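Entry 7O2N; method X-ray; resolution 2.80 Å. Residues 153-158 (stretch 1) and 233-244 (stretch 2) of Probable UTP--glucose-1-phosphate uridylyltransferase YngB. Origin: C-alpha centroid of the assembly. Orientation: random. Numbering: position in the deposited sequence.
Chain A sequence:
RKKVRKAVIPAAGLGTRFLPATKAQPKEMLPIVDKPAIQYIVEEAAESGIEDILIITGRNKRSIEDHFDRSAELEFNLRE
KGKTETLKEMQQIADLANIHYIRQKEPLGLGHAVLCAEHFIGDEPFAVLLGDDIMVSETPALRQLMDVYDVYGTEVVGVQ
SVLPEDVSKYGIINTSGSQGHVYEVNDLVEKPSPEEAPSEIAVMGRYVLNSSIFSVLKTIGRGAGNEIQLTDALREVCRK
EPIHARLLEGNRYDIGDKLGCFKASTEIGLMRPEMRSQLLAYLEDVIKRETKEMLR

Stretch 1, residues 153-158: GTEVVG
Stretch 2 (233-244) ALREVCRKEPIH

Stretch 1 leaves a preceding helix at Gly153, whose positive phi (65/9) favours glycine, and runs extended into a strand at Val156-Gly158. Stretch 2 enters in a helix already under way at Ala233, then extends through Glu241 (-171/147), Pro242 (-90/143) and Ile243 (-83/173) to His244 (-123/162), which pairs in parallel with Val156 at a CA-CA distance of 4.9 Å. Together the two stretches bury 413 Å².

Thr154 (-95/177, chi1 31°, between wells) directs its CA-CB bond toward stretch 2. Its CG2 lies 3.6 Å from Glu241 OE1, while its OG1 sits over one face of the His244 ring, 3.7 Å from His244 ND1; the imidazole is set by chi1 m and chi2 32°.

The CA-CB bond of Glu155 (-61/110) points sideways, with chi1 m, chi2 p and chi3 7°. This bend carries Glu155 OE1 to 3.9 Å from Val237 CG1 (Val237 chi1 t), and Glu155 CB lies 4.2 Å from Leu234 CD2. Glu155 OE2 is hydrogen-bonded elsewhere in the structure. Glu155 CA is 5.7 Å from Ile243 CA. Ile243 is an mt rotamer, and Glu155 CB comes within 4.4 Å of Ile243 CG1. Between the backbones, His244 N donates a weak hydrogen bond to Glu155 O (3.5 Å, 171°), an oxygen whose position is less certain.

Val156 (-100/141, chi1 -3°) shares a sheet face with His244. Its CA makes a CA-H...O contact of 3.4 Å to His244 O, the same carbonyl that accepts a hydrogen bond from Val157 N at 3.1 Å and 149°. His244 is therefore bracketed by Glu155 and Val157, as parallel pairing requires.

The CA-CB bond of Val157 (-116/147, chi1 138°) points toward stretch 2, and Val157 CG2 meets Leu234 CD1 (Leu234 mt) at 4.0 Å. Gly158 (-98/126) continues the strand beyond the contact.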

ATOM      1  N   GLY A 153       5.389 -36.849  12.070  1.00 81.33           N
ATOM      2  CA  GLY A 153       4.092 -36.704  12.708  1.00 83.12           C
ATOM      3  C   GLY A 153       4.121 -35.935  14.033  1.00 86.22           C
ATOM      4  O   GLY A 153       3.117 -35.902  14.737  1.00110.91           O
ATOM      5  N   THR A 154       5.252 -35.317  14.382  1.00 78.93           N
ATOM      6  CA  THR A 154       5.292 -34.422  15.528  1.00 75.94           C
ATOM      7  C   THR A 154       5.085 -32.986  15.063  1.00 75.99           C
ATOM      8  O   THR A 154       4.999 -32.719  13.863  1.00 67.05           O
ATOM      9  CB  THR A 154       6.658 -34.423  16.222  1.00 76.92           C
ATOM     10  OG1 THR A 154       7.686 -34.674  15.263  1.00 82.00           O
ATOM     11  CG2 THR A 154       6.746 -35.406  17.362  1.00 79.05           C
ATOM     12  N   GLU A 155       5.037 -32.075  16.046  1.00 77.03           N
ATOM     13  CA  GLU A 155       4.991 -30.637  15.822  1.00 74.78           C
ATOM     14  C   GLU A 155       6.262 -30.232  15.079  1.00 69.51           C
ATOM     15  O   GLU A 155       7.345 -30.302  15.647  1.00 74.74           O
ATOM     16  CB  GLU A 155       4.869 -29.891  17.156  1.00 76.46           C
ATOM     17  CG  GLU A 155       3.473 -29.889  17.771  1.00 94.91           C
ATOM     18  CD  GLU A 155       2.938 -31.171  18.407  1.00112.99           C
ATOM     19  OE1 GLU A 155       3.712 -32.153  18.535  1.00109.82           O
ATOM     20  OE2 GLU A 155       1.729 -31.193  18.773  1.00116.58           O
ATOM     21  N   VAL A 156       6.118 -29.847  13.804  1.00 60.75           N
ATOM     22  CA  VAL A 156       7.215 -29.387  12.966  1.00 64.43           C
ATOM     23  C   VAL A 156       7.237 -27.853  12.900  1.00 67.85           C
ATOM     24  O   VAL A 156       6.199 -27.202  12.857  1.00 70.62           O
ATOM     25  CB  VAL A 156       7.238 -30.066  11.573  1.00 64.37           C
ATOM     26  CG1 VAL A 156       6.157 -31.121  11.373  1.00 66.95           C
ATOM     27  CG2 VAL A 156       7.323 -29.107  10.394  1.00 54.91           C
ATOM     28  N   VAL A 157       8.449 -27.284  12.920  1.00 64.11           N
ATOM     29  CA  VAL A 157       8.693 -25.848  12.846  1.00 58.61           C
ATOM     30  C   VAL A 157       9.470 -25.560  11.557  1.00 59.46           C
ATOM     31  O   VAL A 157      10.274 -26.372  11.116  1.00 64.24           O
ATOM     32  CB  VAL A 157       9.461 -25.361  14.095  1.00 50.31           C
ATOM     33  CG1 VAL A 157      10.548 -24.381  13.739  1.00 54.18           C
ATOM     34  CG2 VAL A 157       8.571 -24.769  15.171  1.00 49.22           C
ATOM     35  N   GLY A 158       9.225 -24.393  10.952  1.00 60.03           N
ATOM     36  CA  GLY A 158       9.930 -23.936   9.763  1.00 62.30           C
ATOM     37  C   GLY A 158      11.058 -22.965  10.118  1.00 67.85           C
ATOM     38  O   GLY A 158      10.832 -21.961  10.801  1.00 70.61           O
ATOM     39  N   ALA A 233       4.586 -23.436  24.590  1.00 71.46           N
ATOM     40  CA  ALA A 233       3.782 -24.627  24.394  1.00 70.34           C
ATOM     41  C   ALA A 233       4.550 -25.617  23.530  1.00 70.20           C
ATOM     42  O   ALA A 233       4.277 -26.814  23.528  1.00 71.48           O
ATOM     43  CB  ALA A 233       2.455 -24.280  23.780  1.00 70.07           C
ATOM     44  N   LEU A 234       5.510 -25.098  22.779  1.00 66.90           N
ATOM     45  CA  LEU A 234       6.411 -25.992  22.079  1.00 75.37           C
ATOM     46  C   LEU A 234       7.444 -26.515  23.076  1.00 74.85           C
ATOM     47  O   LEU A 234       7.913 -27.641  22.957  1.00 78.97           O
ATOM     48  CB  LEU A 234       7.015 -25.261  20.871  1.00 73.09           C
ATOM     49  CG  LEU A 234       6.018 -24.925  19.756  1.00 63.94           C
ATOM     50  CD1 LEU A 234       6.676 -24.109  18.663  1.00 62.87           C
ATOM     51  CD2 LEU A 234       5.415 -26.186  19.157  1.00 63.20           C
ATOM     52  N   ARG A 235       7.731 -25.714  24.108  1.00 78.62           N
ATOM     53  CA  ARG A 235       8.680 -26.072  25.152  1.00 82.02           C
ATOM     54  C   ARG A 235       8.150 -27.252  25.960  1.00 91.82           C
ATOM     55  O   ARG A 235       8.874 -28.229  26.161  1.00 97.82           O
ATOM     56  CB  ARG A 235       8.953 -24.884  26.080  1.00 86.94           C
ATOM     57  CG  ARG A 235       9.930 -23.866  25.508  1.00 88.70           C
ATOM     58  CD  ARG A 235      10.253 -22.720  26.446  1.00 87.54           C
ATOM     59  NE  ARG A 235      10.949 -23.167  27.641  1.00 87.83           N
ATOM     60  CZ  ARG A 235      12.266 -23.239  27.772  1.00 88.74           C
ATOM     61  NH1 ARG A 235      13.052 -22.873  26.776  1.00 94.24           N
ATOM     62  NH2 ARG A 235      12.794 -23.661  28.905  1.00 91.48           N
ATOM     63  N   GLU A 236       6.891 -27.136  26.419  1.00 92.01           N
ATOM     64  CA  GLU A 236       6.279 -28.139  27.278  1.00 89.31           C
ATOM     65  C   GLU A 236       5.966 -29.405  26.477  1.00 95.33           C
ATOM     66  O   GLU A 236       5.722 -30.450  27.076  1.00112.19           O
ATOM     67  CB  GLU A 236       5.080 -27.572  28.043  1.00 78.32           C
ATOM     68  N   VAL A 237       5.997 -29.315  25.135  1.00 90.81           N
ATOM     69  CA  VAL A 237       5.905 -30.491  24.277  1.00 85.73           C
ATOM     70  C   VAL A 237       7.289 -31.121  24.185  1.00 84.89           C
ATOM     71  O   VAL A 237       7.418 -32.312  23.915  1.00 89.59           O
ATOM     72  CB  VAL A 237       5.321 -30.196  22.875  1.00 85.92           C
ATOM     73  CG1 VAL A 237       5.669 -31.268  21.848  1.00 78.53           C
ATOM     74  CG2 VAL A 237       3.815 -29.998  22.902  1.00 91.99           C
ATOM     75  N   CYS A 238       8.318 -30.304  24.412  1.00 90.73           N
ATOM     76  CA  CYS A 238       9.687 -30.763  24.272  1.00105.23           C
ATOM     77  C   CYS A 238      10.140 -31.524  25.516  1.00108.19           C
ATOM     78  O   CYS A 238      10.989 -32.404  25.408  1.00113.81           O
ATOM     79  CB  CYS A 238      10.626 -29.608  23.947  1.00116.17           C
ATOM     80  SG  CYS A 238      10.743 -29.279  22.171  1.00122.86           S
ATOM     81  N   ARG A 239       9.554 -31.187  26.676  1.00107.19           N
ATOM     82  CA  ARG A 239       9.859 -31.812  27.954  1.00 98.72           C
ATOM     83  C   ARG A 239       9.438 -33.281  27.930  1.00104.85           C
ATOM     84  O   ARG A 239      10.177 -34.131  28.431  1.00121.86           O
ATOM     85  CB  ARG A 239       9.251 -31.026  29.123  1.00 77.50           C
ATOM     86  N   LYS A 240       8.276 -33.576  27.327  1.00100.63           N
ATOM     87  CA  LYS A 240       7.850 -34.965  27.195  1.00101.01           C
ATOM     88  C   LYS A 240       8.655 -35.659  26.090  1.00104.53           C
ATOM     89  O   LYS A 240       9.025 -36.823  26.224  1.00107.94           O
ATOM     90  CB  LYS A 240       6.329 -35.094  27.022  1.00 84.41           C
ATOM     91  N   GLU A 241       8.957 -34.924  25.011  1.00111.69           N
ATOM     92  CA  GLU A 241       9.431 -35.520  23.770  1.00105.27           C
ATOM     93  C   GLU A 241       9.903 -34.413  22.821  1.00105.88           C
ATOM     94  O   GLU A 241       9.368 -33.307  22.843  1.00101.04           O
ATOM     95  CB  GLU A 241       8.308 -36.372  23.166  1.00 97.93           C
ATOM     96  CG  GLU A 241       8.787 -37.379  22.135  1.00106.08           C
ATOM     97  CD  GLU A 241       8.340 -37.189  20.690  1.00112.51           C
ATOM     98  OE1 GLU A 241       7.109 -37.238  20.454  1.00106.03           O
ATOM     99  OE2 GLU A 241       9.221 -37.014  19.793  1.00102.37           O
ATOM    100  N   PRO A 242      10.933 -34.646  21.968  1.00 97.06           N
ATOM    101  CA  PRO A 242      11.455 -33.607  21.083  1.00 91.20           C
ATOM    102  C   PRO A 242      10.836 -33.474  19.684  1.00 89.31           C
ATOM    103  O   PRO A 242      10.508 -34.454  19.016  1.00 89.22           O
ATOM    104  CB  PRO A 242      12.952 -33.954  21.122  1.00 87.48           C
ATOM    105  CG  PRO A 242      13.017 -35.459  21.205  1.00 81.50           C
ATOM    106  CD  PRO A 242      11.725 -35.880  21.866  1.00 96.59           C
ATOM    107  N   ILE A 243      10.730 -32.204  19.264  1.00 89.39           N
ATOM    108  CA  ILE A 243      10.117 -31.675  18.056  1.00 81.82           C
ATOM    109  C   ILE A 243      11.091 -31.772  16.887  1.00 71.15           C
ATOM    110  O   ILE A 243      12.253 -32.105  17.058  1.00 71.87           O
ATOM    111  CB  ILE A 243       9.810 -30.193  18.342  1.00 90.83           C
ATOM    112  CG1 ILE A 243       8.698 -30.018  19.377  1.00 96.30           C
ATOM    113  CG2 ILE A 243       9.564 -29.382  17.081  1.00 90.72           C
ATOM    114  CD1 ILE A 243       8.315 -28.568  19.616  1.00104.15           C
ATOM    115  N   HIS A 244      10.596 -31.456  15.692  1.00 69.22           N
ATOM    116  CA  HIS A 244      11.387 -31.443  14.473  1.00 72.78           C
ATOM    117  C   HIS A 244      11.312 -30.066  13.812  1.00 76.49           C
ATOM    118  O   HIS A 244      10.436 -29.271  14.141  1.00 77.88           O
ATOM    119  CB  HIS A 244      10.939 -32.569  13.536  1.00 67.56           C
ATOM    120  CG  HIS A 244      11.279 -33.926  14.051  1.00 78.07           C
ATOM    121  ND1 HIS A 244      11.317 -34.221  15.403  1.00 78.46           N
ATOM    122  CD2 HIS A 244      11.579 -35.070  13.407  1.00 80.10           C
ATOM    123  CE1 HIS A 244      11.620 -35.490  15.567  1.00 85.50           C
ATOM    124  NE2 HIS A 244      11.785 -36.033  14.357  1.00 86.05           N
TER